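Local coordinates for NOL1/NOP2/sun family protein (Enterococcus faecium, PDB 3M4X) that probably methylates cytosines of ribosomal RNA with S-adenosylmethionine as methyl donor, as an RsmF-like enzyme that also carries a PUA-like RNA-binding domain, at residues 94-99 with 281-286; 110-115 with 214-219; 219-224 with 253-258; 230-235 with 244-249. All coordinates share one frame; numbering follows the deposited sequence.

In the fold
All four contacts lie on or beside one mixed sheet, that of the Rossmann-like methyltransferase domain. Contacts 1, 3 and 4 are buried; contact 2 is only partly so, lying at a loop where a strand ends. Contacts 2 and 3 share helix 205-222 and meet at Ser219. Helix 243-252 serves contact 4 and runs on into the strand of contact 3. Contact 1 packs helix 95-101 instead, and its chain loop encloses the other three. Contacts 1 and 2 join aliphatic groups, with a cysteine sulfur added in contact 2, whereas contacts 3 and 4 each set an isoleucine methyl over a tyrosine face. None has a hydrogen bond between its segments.

Contact 1: 94-99 with 281-286; sequences AMIVGT and KTIRIW
Ile96, on helix 95-101, lies against two isoleucines of strand 283-285 and is the one residue of its segment to touch them. Ile96 and Ile285 lie alongside each other and point in opposite directions, so that flank meets flank rather than end meeting end. The methyl CD1 of Ile285 comes to rest on the branch point of its partner, 4.0 Å from Ile96 CG2 and equally near Ile96 CB. With CG1 of Ile96 turned anti to the backbone N (chi1 -166°), its two branches part: CG2 serves Ile285, while CG1 looks toward Ile283, where Ile96 CG1 and Ile283 CD1 are a looser 4.4 Å apart. Ile283 and Ile285 have nearly the same extended shape, and since they are two residues apart on one strand, both project from the same side of the sheet; Ile283 CD1 and Ile285 CD1 are 6.8 Å from each other, and Ile96 reaches across the interval.

Strand 283-285 pairs antiparallel with strand 295-302, where Val297 also touches Ile96. Arg284, on the other side of the strand, forms a salt bridge with Glu243 and gives a hydrogen bond to the carbonyl oxygen of Phe237. The contact thus joins a helix that precedes the first strand of the methyltransferase sheet to a strand that comes very late in that domain.

No hydrogen bond links the segments. Adhesion here rests on light aliphatic contact and the exclusion of water, and nothing directional within the contact fixes the rotation of the helix against the strand.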
loop_
_atom_site.group_PDB
_atom_site.type_symbol
_atom_site.label_atom_id
_atom_site.label_comp_id
_atom_site.label_asym_id
_atom_site.label_seq_id
_atom_site.Cartn_x
_atom_site.Cartn_y
_atom_site.Cartn_z
ATOM N N ALA A 94 11.706 1.227 4.713
ATOM C CA ALA A 94 10.293 0.861 4.819
ATOM C C ALA A 94 9.912 -0.205 3.777
ATOM O O ALA A 94 9.027 -1.030 4.006
ATOM C CB ALA A 94 9.410 2.097 4.681
HETATM N N MSE A 95 10.599 -0.197 2.639
HETATM C CA MSE A 95 10.310 -1.168 1.582
HETATM C C MSE A 95 10.571 -2.599 2.032
HETATM O O MSE A 95 10.092 -3.550 1.408
HETATM C CB MSE A 95 11.140 -0.882 0.342
HETATM C CG MSE A 95 10.879 0.466 -0.302
HETATM SE SE MSE A 95 11.948 0.570 -1.944
HETATM C CE MSE A 95 11.679 2.462 -2.364
ATOM N N ILE A 96 11.346 -2.755 3.100
ATOM C CA ILE A 96 11.720 -4.088 3.566
ATOM C C ILE A 96 10.483 -4.856 4.018
ATOM O O ILE A 96 10.415 -6.073 3.904
ATOM C CB ILE A 96 12.736 -4.030 4.731
ATOM C CG1 ILE A 96 13.370 -5.401 4.956
ATOM C CG2 ILE A 96 12.064 -3.553 6.020
ATOM C CD1 ILE A 96 14.039 -5.956 3.746
ATOM N N VAL A 97 9.499 -4.126 4.521
ATOM C CA VAL A 97 8.335 -4.748 5.124
ATOM C C VAL A 97 7.511 -5.474 4.066
ATOM O O VAL A 97 7.225 -6.666 4.202
ATOM C CB VAL A 97 7.492 -3.692 5.856
ATOM C CG1 VAL A 97 6.239 -4.305 6.409
ATOM C CG2 VAL A 97 8.323 -3.057 6.960
ATOM N N GLY A 98 7.163 -4.759 2.996
ATOM C CA GLY A 98 6.443 -5.346 1.881
ATOM C C GLY A 98 7.209 -6.472 1.231
ATOM O O GLY A 98 6.640 -7.470 0.793
ATOM N N THR A 99 8.521 -6.333 1.178
ATOM C CA THR A 99 9.330 -7.380 0.573
ATOM C C THR A 99 9.321 -8.645 1.437
ATOM O O THR A 99 9.156 -9.750 0.924
ATOM C CB THR A 99 10.749 -6.886 0.306
ATOM O OG1 THR A 99 10.689 -5.844 -0.674
ATOM C CG2 THR A 99 11.632 -8.017 -0.205
ATOM N N LYS A 281 16.591 -14.505 13.265
ATOM C CA LYS A 281 15.873 -14.600 11.992
ATOM C C LYS A 281 15.051 -13.359 11.718
ATOM O O LYS A 281 14.532 -13.188 10.621
ATOM C CB LYS A 281 14.932 -15.804 11.986
ATOM C CG LYS A 281 15.614 -17.154 12.045
ATOM C CD LYS A 281 14.566 -18.254 12.209
ATOM C CE LYS A 281 15.185 -19.516 12.785
ATOM N NZ LYS A 281 14.143 -20.439 13.305
ATOM N N THR A 282 14.892 -12.512 12.727
ATOM C CA THR A 282 14.254 -11.222 12.519
ATOM C C THR A 282 15.294 -10.211 12.010
ATOM O O THR A 282 16.502 -10.426 12.139
ATOM C CB THR A 282 13.530 -10.730 13.789
ATOM O OG1 THR A 282 14.486 -10.342 14.784
ATOM C CG2 THR A 282 12.626 -11.852 14.357
ATOM N N ILE A 283 14.818 -9.124 11.414
ATOM C CA ILE A 283 15.678 -8.210 10.665
ATOM C C ILE A 283 15.716 -6.839 11.294
ATOM O O ILE A 283 14.676 -6.256 11.589
ATOM C CB ILE A 283 15.152 -7.993 9.241
ATOM C CG1 ILE A 283 15.313 -9.249 8.387
ATOM C CG2 ILE A 283 15.831 -6.791 8.591
ATOM C CD1 ILE A 283 14.699 -9.083 6.994
ATOM N N ARG A 284 16.921 -6.321 11.478
ATOM C CA ARG A 284 17.086 -4.948 11.916
ATOM C C ARG A 284 17.771 -4.125 10.843
ATOM O O ARG A 284 18.671 -4.594 10.153
ATOM C CB ARG A 284 17.868 -4.864 13.233
ATOM C CG ARG A 284 16.980 -4.967 14.469
ATOM C CD ARG A 284 17.810 -4.969 15.750
ATOM N NE ARG A 284 16.981 -4.941 16.951
ATOM C CZ ARG A 284 16.507 -3.833 17.522
ATOM N NH1 ARG A 284 16.776 -2.635 17.009
ATOM N NH2 ARG A 284 15.757 -3.925 18.611
ATOM N N ILE A 285 17.333 -2.886 10.709
ATOM C CA ILE A 285 18.011 -1.950 9.837
ATOM C C ILE A 285 18.499 -0.783 10.690
ATOM O O ILE A 285 17.700 -0.065 11.294
ATOM C CB ILE A 285 17.089 -1.495 8.679
ATOM C CG1 ILE A 285 16.787 -2.688 7.770
ATOM C CG2 ILE A 285 17.745 -0.379 7.874
ATOM C CD1 ILE A 285 15.809 -2.400 6.688
ATOM N N TRP A 286 19.817 -0.639 10.774
ATOM C CA TRP A 286 20.444 0.419 11.561
ATOM C C TRP A 286 21.002 1.477 10.605
ATOM O O TRP A 286 21.651 1.136 9.614
ATOM C CB TRP A 286 21.593 -0.139 12.402
ATOM C CG TRP A 286 21.230 -1.112 13.524
ATOM C CD1 TRP A 286 21.372 -2.474 13.509
ATOM C CD2 TRP A 286 20.738 -0.777 14.834
ATOM N NE1 TRP A 286 20.973 -3.007 14.715
ATOM C CE2 TRP A 286 20.587 -1.988 15.547
ATOM C CE3 TRP A 286 20.409 0.424 15.471
ATOM C CZ2 TRP A 286 20.111 -2.030 16.861
ATOM C CZ3 TRP A 286 19.935 0.380 16.775
ATOM C CH2 TRP A 286 19.793 -0.839 17.458
#

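Contact 2: 110-115 with 214-219; sequences LDLCAA and QEILSS
The chain leaving strand 108-111 turns past the side of helix 205-222, the backbones approaching most closely at Leu112 and Ile216, whose CA atoms are 8.8 Å apart. Ile216 carries the helix side of the contact through a single methyl. Its CG2 stands anti to the backbone N and is directed at the loop, where it meets Leu112 CD2 at 3.7 Å; the two side chains cross obliquely. Leu112 has CG anti to its own N (chi1 -172°), which extends the side chain from the loop toward the helix. The same Ile216 CG2 is 4.3 Å from Cys113 SG, so the methyl faces the notch between a leucine branch and a thiol sulfur.

On the helix, Ser218 OG bonds back to Glu215 O at 2.8 Å, inclined 34° from the carbonyl plane, and this oxygen also receives weak bonds from the backbone N of Ser218 and of Ser219. Ile216 rests further on Val181 and Pro184, and Leu112 on Leu168 and Met223.

The sequence here, Leu-Asp-Leu-Cys-Ala-Ala, leads into the glycine-rich motif that follows the first strand of Rossmann-like methyltransferases and, as in its relatives, probably borders the S-adenosylmethionine site. The segment's polar groups turn elsewhere: Leu112 O accepts from Asn136, Ala115 N gives to Glu137, and Asp111, ending the strand, bonds Ser120 through OD1.

Across the contact, then, the chemistry is apolar, resting on dispersion and the burial of hydrocarbon and sulfur, while these hydrogen bonds go to the end of strand 132-136, the residue after it and helix 118-127.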
loop_
_atom_site.group_PDB
_atom_site.type_symbol
_atom_site.label_atom_id
_atom_site.label_comp_id
_atom_site.label_asym_id
_atom_site.label_seq_id
_atom_site.Cartn_x
_atom_site.Cartn_y
_atom_site.Cartn_z
ATOM N N LEU A 110 -4.177 -9.113 4.510
ATOM C CA LEU A 110 -4.616 -7.967 5.297
ATOM C C LEU A 110 -3.434 -7.051 5.594
ATOM O O LEU A 110 -2.391 -7.511 6.027
ATOM C CB LEU A 110 -5.279 -8.436 6.608
ATOM C CG LEU A 110 -5.701 -7.352 7.614
ATOM C CD1 LEU A 110 -6.809 -6.484 7.029
ATOM C CD2 LEU A 110 -6.163 -7.974 8.925
ATOM N N ASP A 111 -3.601 -5.766 5.306
ATOM C CA ASP A 111 -2.690 -4.719 5.754
ATOM C C ASP A 111 -3.426 -3.970 6.860
ATOM O O ASP A 111 -4.309 -3.151 6.588
ATOM C CB ASP A 111 -2.362 -3.760 4.607
ATOM C CG ASP A 111 -1.159 -2.868 4.909
ATOM O OD1 ASP A 111 -0.723 -2.117 4.003
ATOM O OD2 ASP A 111 -0.642 -2.910 6.049
ATOM N N LEU A 112 -3.076 -4.262 8.103
ATOM C CA LEU A 112 -3.901 -3.845 9.239
ATOM C C LEU A 112 -3.765 -2.364 9.634
ATOM O O LEU A 112 -4.744 -1.716 9.985
ATOM C CB LEU A 112 -3.644 -4.768 10.431
ATOM C CG LEU A 112 -4.525 -4.634 11.671
ATOM C CD1 LEU A 112 -5.997 -4.870 11.352
ATOM C CD2 LEU A 112 -4.058 -5.615 12.710
ATOM N N CYS A 113 -2.556 -1.827 9.563
ATOM C CA CYS A 113 -2.335 -0.407 9.831
ATOM C C CYS A 113 -1.705 0.246 8.605
ATOM O O CYS A 113 -0.486 0.386 8.530
ATOM C CB CYS A 113 -1.424 -0.258 11.054
ATOM S SG CYS A 113 -1.928 -1.305 12.434
ATOM N N ALA A 114 -2.539 0.676 7.665
ATOM C CA ALA A 114 -2.110 0.725 6.259
ATOM C C ALA A 114 -1.680 2.059 5.650
ATOM O O ALA A 114 -0.897 2.061 4.714
ATOM C CB ALA A 114 -3.153 0.080 5.387
ATOM N N ALA A 115 -2.196 3.177 6.153
ATOM C CA ALA A 115 -1.812 4.499 5.638
ATOM C C ALA A 115 -0.317 4.778 5.845
ATOM O O ALA A 115 0.257 4.380 6.856
ATOM C CB ALA A 115 -2.644 5.586 6.290
ATOM N N GLN A 214 0.659 -5.143 21.552
ATOM C CA GLN A 214 0.097 -6.406 21.997
ATOM C C GLN A 214 -1.396 -6.464 21.742
ATOM O O GLN A 214 -1.923 -7.491 21.347
ATOM C CB GLN A 214 0.396 -6.611 23.481
ATOM C CG GLN A 214 1.864 -6.885 23.762
ATOM C CD GLN A 214 2.186 -6.948 25.251
ATOM O OE1 GLN A 214 3.204 -7.509 25.652
ATOM N NE2 GLN A 214 1.321 -6.371 26.069
ATOM N N GLU A 215 -2.079 -5.350 21.962
ATOM C CA GLU A 215 -3.515 -5.285 21.718
ATOM C C GLU A 215 -3.863 -5.443 20.234
ATOM O O GLU A 215 -4.807 -6.155 19.876
ATOM C CB GLU A 215 -4.085 -3.972 22.264
ATOM C CG GLU A 215 -4.072 -3.896 23.787
ATOM C CD GLU A 215 -3.872 -2.487 24.312
ATOM O OE1 GLU A 215 -4.293 -1.528 23.629
ATOM O OE2 GLU A 215 -3.296 -2.342 25.415
ATOM N N ILE A 216 -3.105 -4.763 19.379
ATOM C CA ILE A 216 -3.324 -4.834 17.955
ATOM C C ILE A 216 -3.103 -6.268 17.485
ATOM O O ILE A 216 -3.931 -6.826 16.758
ATOM C CB ILE A 216 -2.409 -3.846 17.197
ATOM C CG1 ILE A 216 -2.770 -2.410 17.571
ATOM C CG2 ILE A 216 -2.537 -4.025 15.680
ATOM C CD1 ILE A 216 -1.857 -1.372 16.978
ATOM N N LEU A 217 -2.009 -6.871 17.946
ATOM C CA LEU A 217 -1.623 -8.229 17.561
ATOM C C LEU A 217 -2.544 -9.321 18.067
ATOM O O LEU A 217 -2.635 -10.387 17.459
ATOM C CB LEU A 217 -0.205 -8.535 18.048
ATOM C CG LEU A 217 0.943 -7.893 17.280
ATOM C CD1 LEU A 217 2.220 -8.094 18.068
ATOM C CD2 LEU A 217 1.041 -8.523 15.879
ATOM N N SER A 218 -3.193 -9.082 19.203
ATOM C CA SER A 218 -4.085 -10.079 19.757
ATOM C C SER A 218 -5.335 -10.157 18.885
ATOM O O SER A 218 -5.961 -11.216 18.760
ATOM C CB SER A 218 -4.419 -9.775 21.224
ATOM O OG SER A 218 -5.135 -8.559 21.358
ATOM N N SER A 219 -5.685 -9.038 18.261
ATOM C CA SER A 219 -6.753 -9.057 17.275
ATOM C C SER A 219 -6.281 -9.684 15.966
ATOM O O SER A 219 -6.983 -10.507 15.368
ATOM C CB SER A 219 -7.289 -7.654 17.033
ATOM O OG SER A 219 -8.001 -7.188 18.160
#

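Contact 3: 219-224 with 253-258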
loop_
_atom_site.group_PDB
_atom_site.type_symbol
_atom_site.label_atom_id
_atom_site.label_comp_id
_atom_site.label_asym_id
_atom_site.label_seq_id
_atom_site.Cartn_x
_atom_site.Cartn_y
_atom_site.Cartn_z
ATOM N N SER A 219 -5.685 -9.038 18.261
ATOM C CA SER A 219 -6.753 -9.057 17.275
ATOM C C SER A 219 -6.281 -9.684 15.966
ATOM O O SER A 219 -6.983 -10.507 15.368
ATOM C CB SER A 219 -7.289 -7.654 17.033
ATOM O OG SER A 219 -8.001 -7.188 18.160
ATOM N N ALA A 220 -5.084 -9.294 15.525
ATOM C CA ALA A 220 -4.546 -9.759 14.248
ATOM C C ALA A 220 -4.512 -11.269 14.195
ATOM O O ALA A 220 -4.975 -11.878 13.227
ATOM C CB ALA A 220 -3.125 -9.183 14.006
ATOM N N ILE A 221 -3.959 -11.880 15.236
ATOM C CA ILE A 221 -3.766 -13.324 15.229
ATOM C C ILE A 221 -5.069 -14.105 15.061
ATOM O O ILE A 221 -5.075 -15.199 14.476
ATOM C CB ILE A 221 -3.007 -13.808 16.472
ATOM C CG1 ILE A 221 -1.592 -13.244 16.453
ATOM C CG2 ILE A 221 -2.936 -15.315 16.493
ATOM C CD1 ILE A 221 -0.658 -13.933 17.381
ATOM N N LYS A 222 -6.175 -13.541 15.545
ATOM C CA LYS A 222 -7.472 -14.192 15.372
ATOM C C LYS A 222 -7.916 -14.247 13.894
ATOM O O LYS A 222 -8.757 -15.076 13.497
ATOM C CB LYS A 222 -8.539 -13.501 16.221
ATOM C CG LYS A 222 -8.239 -13.492 17.707
ATOM C CD LYS A 222 -9.451 -13.008 18.473
ATOM C CE LYS A 222 -9.075 -12.387 19.802
ATOM N NZ LYS A 222 -10.242 -11.608 20.335
HETATM N N MSE A 223 -7.352 -13.377 13.067
HETATM C CA MSE A 223 -7.785 -13.320 11.679
HETATM C C MSE A 223 -6.962 -14.178 10.727
HETATM O O MSE A 223 -7.168 -14.151 9.519
HETATM C CB MSE A 223 -7.873 -11.868 11.230
HETATM C CG MSE A 223 -8.924 -11.128 12.048
HETATM SE SE MSE A 223 -9.186 -9.292 11.511
HETATM C CE MSE A 223 -7.650 -8.422 12.413
ATOM N N LEU A 224 -6.062 -14.973 11.294
ATOM C CA LEU A 224 -5.142 -15.798 10.527
ATOM C C LEU A 224 -5.743 -17.170 10.268
ATOM O O LEU A 224 -6.384 -17.738 11.149
ATOM C CB LEU A 224 -3.848 -15.981 11.314
ATOM C CG LEU A 224 -2.492 -15.452 10.851
ATOM C CD1 LEU A 224 -2.524 -14.731 9.498
ATOM C CD2 LEU A 224 -1.867 -14.586 11.950
ATOM N N TYR A 253 1.348 -17.685 21.826
ATOM C CA TYR A 253 0.642 -18.205 20.663
ATOM C C TYR A 253 1.401 -19.312 19.952
ATOM O O TYR A 253 2.639 -19.340 19.959
ATOM C CB TYR A 253 0.369 -17.084 19.674
ATOM C CG TYR A 253 -0.483 -15.984 20.226
ATOM C CD1 TYR A 253 0.090 -14.888 20.847
ATOM C CD2 TYR A 253 -1.863 -16.035 20.124
ATOM C CE1 TYR A 253 -0.692 -13.868 21.345
ATOM C CE2 TYR A 253 -2.660 -15.020 20.625
ATOM C CZ TYR A 253 -2.069 -13.935 21.231
ATOM O OH TYR A 253 -2.850 -12.913 21.722
ATOM N N PRO A 254 0.660 -20.234 19.325
ATOM C CA PRO A 254 1.322 -21.286 18.543
ATOM C C PRO A 254 1.905 -20.718 17.242
ATOM O O PRO A 254 1.430 -21.048 16.154
ATOM C CB PRO A 254 0.180 -22.274 18.240
ATOM C CG PRO A 254 -1.083 -21.466 18.353
ATOM C CD PRO A 254 -0.807 -20.399 19.385
ATOM N N VAL A 255 2.927 -19.881 17.359
ATOM C CA VAL A 255 3.572 -19.282 16.188
ATOM C C VAL A 255 5.068 -19.614 16.121
ATOM O O VAL A 255 5.735 -19.734 17.143
ATOM C CB VAL A 255 3.428 -17.748 16.184
ATOM C CG1 VAL A 255 1.964 -17.347 16.081
ATOM C CG2 VAL A 255 4.094 -17.142 17.450
ATOM N N THR A 256 5.591 -19.747 14.906
ATOM C CA THR A 256 7.004 -20.016 14.710
ATOM C C THR A 256 7.651 -18.831 14.005
ATOM O O THR A 256 7.059 -18.239 13.104
ATOM C CB THR A 256 7.233 -21.292 13.890
ATOM O OG1 THR A 256 6.404 -21.261 12.729
ATOM C CG2 THR A 256 6.883 -22.532 14.706
ATOM N N ILE A 257 8.856 -18.472 14.439
ATOM C CA ILE A 257 9.629 -17.442 13.759
ATOM C C ILE A 257 10.186 -18.018 12.462
ATOM O O ILE A 257 10.737 -19.114 12.439
ATOM C CB ILE A 257 10.821 -16.921 14.610
ATOM C CG1 ILE A 257 10.371 -16.494 16.011
ATOM C CG2 ILE A 257 11.523 -15.772 13.879
ATOM C CD1 ILE A 257 11.502 -15.877 16.875
ATOM N N GLU A 258 10.060 -17.263 11.386
ATOM C CA GLU A 258 10.422 -17.762 10.077
ATOM C C GLU A 258 11.537 -16.935 9.422
ATOM O O GLU A 258 11.743 -15.750 9.739
ATOM C CB GLU A 258 9.172 -17.776 9.191
ATOM C CG GLU A 258 8.976 -19.053 8.401
ATOM C CD GLU A 258 8.460 -20.201 9.238
ATOM O OE1 GLU A 258 7.719 -19.958 10.210
ATOM O OE2 GLU A 258 8.791 -21.358 8.912
#
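Val255 N donates to Tyr253 O at 2.7 Å, closing an inverse gamma turn centred on Pro254 that bends the chain from the end of helix 243-252 into strand 255-258. Both residues of this bond also face Ile221, near the end of helix 205-222. Its CD1 methyl sits over the middle of one face of the Tyr253 ring, 3.6 Å from the ring centroid and 13° off the normal, a CH-pi contact. The nearest ring atom is Tyr253 CG, 3.5 Å from Ile221 CD1. Ile221 holds CG1 anti to its carbonyl carbon (chi1 -65°), which puts CG2 above the same face but out past its CD2-CE2 side, 3.9 Å from Tyr253 CD2.

In this Rossmann-like methyltransferase domain, strand 255-258 follows the crossover helix 243-252 and runs antiparallel to strand 295-302. The contact therefore ties the end of one helix to the turn that starts this strand. Phe302 of the neighbouring strand adds to the apolar surroundings of Ile221, and Leu300 touches Val255. Val255 is the lighter partner, its CG1 lying 4.5 Å from Ile221 CD1. Farther along, Thr256 OG1 is bonded to His303 and Glu258 OE1 to Thr301.

Contact 4: 230-235 with 244-249; sequences LIYSTC and EIISWL
Tyr232 meets Ile245 in a CH-pi contact, the principal interaction between strand 230-234 and helix 244-249. Ile245 CG2 lies over one face of the phenol, 3.9 Å from the centroid of the Tyr232 ring and 23° off its normal, displaced toward the CE2-CZ side of the rim; Tyr232 CZ is 3.6 Å from that methyl. The two side chains cross at about a right angle. Tyr232 owes its reach to a first torsion that sets CG anti to the backbone N (chi1 174°), sending the ring out from the strand to the helix.

Two further apolar touches flank it. Ile246 leaves the helix at a tangent but bends back, bringing its CD1 obliquely to 3.8 Å from the ring carbon Tyr232 CD2. Two residues earlier on the strand, Leu230 meets Leu249 of the helix tip to tip, an aliphatic pair with Leu230 CD2 4.0 Å from Leu249 CD1.

Polar bonding is confined to the margins. Tyr232 OH, beside the Ile245 side chain, bonds the carbonyl oxygen of Glu241, just ahead of the helix, which fixes the far end of the ring. Ser247 OG, on another side of the helix, is bonded to Glu243 O and Ser275 N.

The segment axes lie 10.5 Å apart and run roughly antiparallel, at 154°, as expected for the strand-to-helix half of a beta-alpha-beta crossover, here one that passes over strand 295-302 to reach strand 255-258. Helix 205-222 flanks the same layer, Leu217 and Gln213 touching Ile245, while Ile231 and Ser233 project from the other face of the strand onto helix 95-101.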
loop_
_atom_site.group_PDB
_atom_site.type_symbol
_atom_site.label_atom_id
_atom_site.label_comp_id
_atom_site.label_asym_id
_atom_site.label_seq_id
_atom_site.Cartn_x
_atom_site.Cartn_y
_atom_site.Cartn_z
ATOM N N LEU A 230 2.119 -14.054 9.491
ATOM C CA LEU A 230 2.061 -12.752 10.118
ATOM C C LEU A 230 3.389 -12.060 9.933
ATOM O O LEU A 230 4.444 -12.597 10.291
ATOM C CB LEU A 230 1.812 -12.911 11.609
ATOM C CG LEU A 230 2.021 -11.650 12.433
ATOM C CD1 LEU A 230 0.961 -10.636 12.078
ATOM C CD2 LEU A 230 1.946 -12.011 13.884
ATOM N N ILE A 231 3.339 -10.868 9.360
ATOM C CA ILE A 231 4.513 -10.034 9.259
ATOM C C ILE A 231 4.338 -8.836 10.203
ATOM O O ILE A 231 3.369 -8.078 10.079
ATOM C CB ILE A 231 4.767 -9.564 7.811
ATOM C CG1 ILE A 231 5.215 -10.728 6.914
ATOM C CG2 ILE A 231 5.837 -8.474 7.791
ATOM C CD1 ILE A 231 4.089 -11.596 6.364
ATOM N N TYR A 232 5.260 -8.694 11.155
ATOM C CA TYR A 232 5.243 -7.586 12.117
ATOM C C TYR A 232 6.401 -6.633 11.886
ATOM O O TYR A 232 7.541 -7.055 11.682
ATOM C CB TYR A 232 5.337 -8.114 13.547
ATOM C CG TYR A 232 5.461 -7.041 14.617
ATOM C CD1 TYR A 232 4.360 -6.294 15.000
ATOM C CD2 TYR A 232 6.678 -6.790 15.255
ATOM C CE1 TYR A 232 4.450 -5.332 15.982
ATOM C CE2 TYR A 232 6.787 -5.815 16.250
ATOM C CZ TYR A 232 5.662 -5.094 16.615
ATOM O OH TYR A 232 5.725 -4.120 17.601
ATOM N N SER A 233 6.119 -5.341 11.944
ATOM C CA SER A 233 7.161 -4.363 11.679
ATOM C C SER A 233 6.974 -3.088 12.459
ATOM O O SER A 233 5.874 -2.756 12.918
ATOM C CB SER A 233 7.235 -4.023 10.201
ATOM O OG SER A 233 6.251 -3.056 9.876
ATOM N N THR A 234 8.064 -2.346 12.553
ATOM C CA THR A 234 8.096 -1.179 13.388
ATOM C C THR A 234 9.156 -0.231 12.830
ATOM O O THR A 234 10.101 -0.673 12.182
ATOM C CB THR A 234 8.403 -1.645 14.827
ATOM O OG1 THR A 234 7.288 -1.351 15.682
ATOM C CG2 THR A 234 9.673 -1.034 15.339
ATOM N N CYS A 235 8.987 1.071 13.035
ATOM C CA CYS A 235 10.026 2.016 12.639
ATOM C C CYS A 235 10.715 2.592 13.873
ATOM O O CYS A 235 10.937 3.789 13.986
ATOM C CB CYS A 235 9.474 3.121 11.726
ATOM S SG CYS A 235 8.170 4.133 12.453
ATOM N N GLU A 244 11.023 -8.012 22.101
ATOM C CA GLU A 244 10.190 -8.385 23.241
ATOM C C GLU A 244 8.767 -8.693 22.780
ATOM O O GLU A 244 8.135 -9.597 23.311
ATOM C CB GLU A 244 10.219 -7.337 24.358
ATOM C CG GLU A 244 11.561 -7.281 25.096
ATOM C CD GLU A 244 11.566 -6.302 26.278
ATOM O OE1 GLU A 244 10.485 -6.024 26.831
ATOM O OE2 GLU A 244 12.656 -5.815 26.654
ATOM N N ILE A 245 8.289 -7.956 21.775
ATOM C CA ILE A 245 7.014 -8.256 21.123
ATOM C C ILE A 245 7.007 -9.639 20.448
ATOM O O ILE A 245 6.055 -10.406 20.602
ATOM C CB ILE A 245 6.641 -7.174 20.090
ATOM C CG1 ILE A 245 6.099 -5.934 20.799
ATOM C CG2 ILE A 245 5.587 -7.701 19.117
ATOM C CD1 ILE A 245 4.917 -6.219 21.721
ATOM N N ILE A 246 8.070 -9.959 19.708
ATOM C CA ILE A 246 8.197 -11.282 19.102
ATOM C C ILE A 246 8.275 -12.427 20.133
ATOM O O ILE A 246 7.730 -13.507 19.912
ATOM C CB ILE A 246 9.398 -11.366 18.146
ATOM C CG1 ILE A 246 9.386 -10.187 17.168
ATOM C CG2 ILE A 246 9.365 -12.680 17.379
ATOM C CD1 ILE A 246 8.121 -10.114 16.352
ATOM N N SER A 247 8.959 -12.193 21.251
ATOM C CA SER A 247 9.026 -13.184 22.321
ATOM C C SER A 247 7.636 -13.404 22.876
ATOM O O SER A 247 7.183 -14.525 23.023
ATOM C CB SER A 247 9.944 -12.693 23.453
ATOM O OG SER A 247 11.231 -12.395 22.956
ATOM N N TRP A 248 6.979 -12.304 23.212
ATOM C CA TRP A 248 5.617 -12.329 23.696
ATOM C C TRP A 248 4.698 -13.118 22.752
ATOM O O TRP A 248 3.901 -13.946 23.204
ATOM C CB TRP A 248 5.115 -10.895 23.877
ATOM C CG TRP A 248 3.687 -10.822 24.329
ATOM C CD1 TRP A 248 3.225 -10.938 25.609
ATOM C CD2 TRP A 248 2.532 -10.613 23.500
ATOM N NE1 TRP A 248 1.859 -10.814 25.629
ATOM C CE2 TRP A 248 1.406 -10.616 24.350
ATOM C CE3 TRP A 248 2.342 -10.424 22.122
ATOM C CZ2 TRP A 248 0.110 -10.427 23.874
ATOM C CZ3 TRP A 248 1.057 -10.240 21.647
ATOM C CH2 TRP A 248 -0.046 -10.251 22.523
ATOM N N LEU A 249 4.815 -12.873 21.446
ATOM C CA LEU A 249 4.054 -13.649 20.458
ATOM C C LEU A 249 4.345 -15.144 20.564
ATOM O O LEU A 249 3.426 -15.960 20.610
ATOM C CB LEU A 249 4.345 -13.177 19.028
ATOM C CG LEU A 249 3.644 -11.911 18.534
ATOM C CD1 LEU A 249 4.136 -11.494 17.134
ATOM C CD2 LEU A 249 2.153 -12.141 18.536
#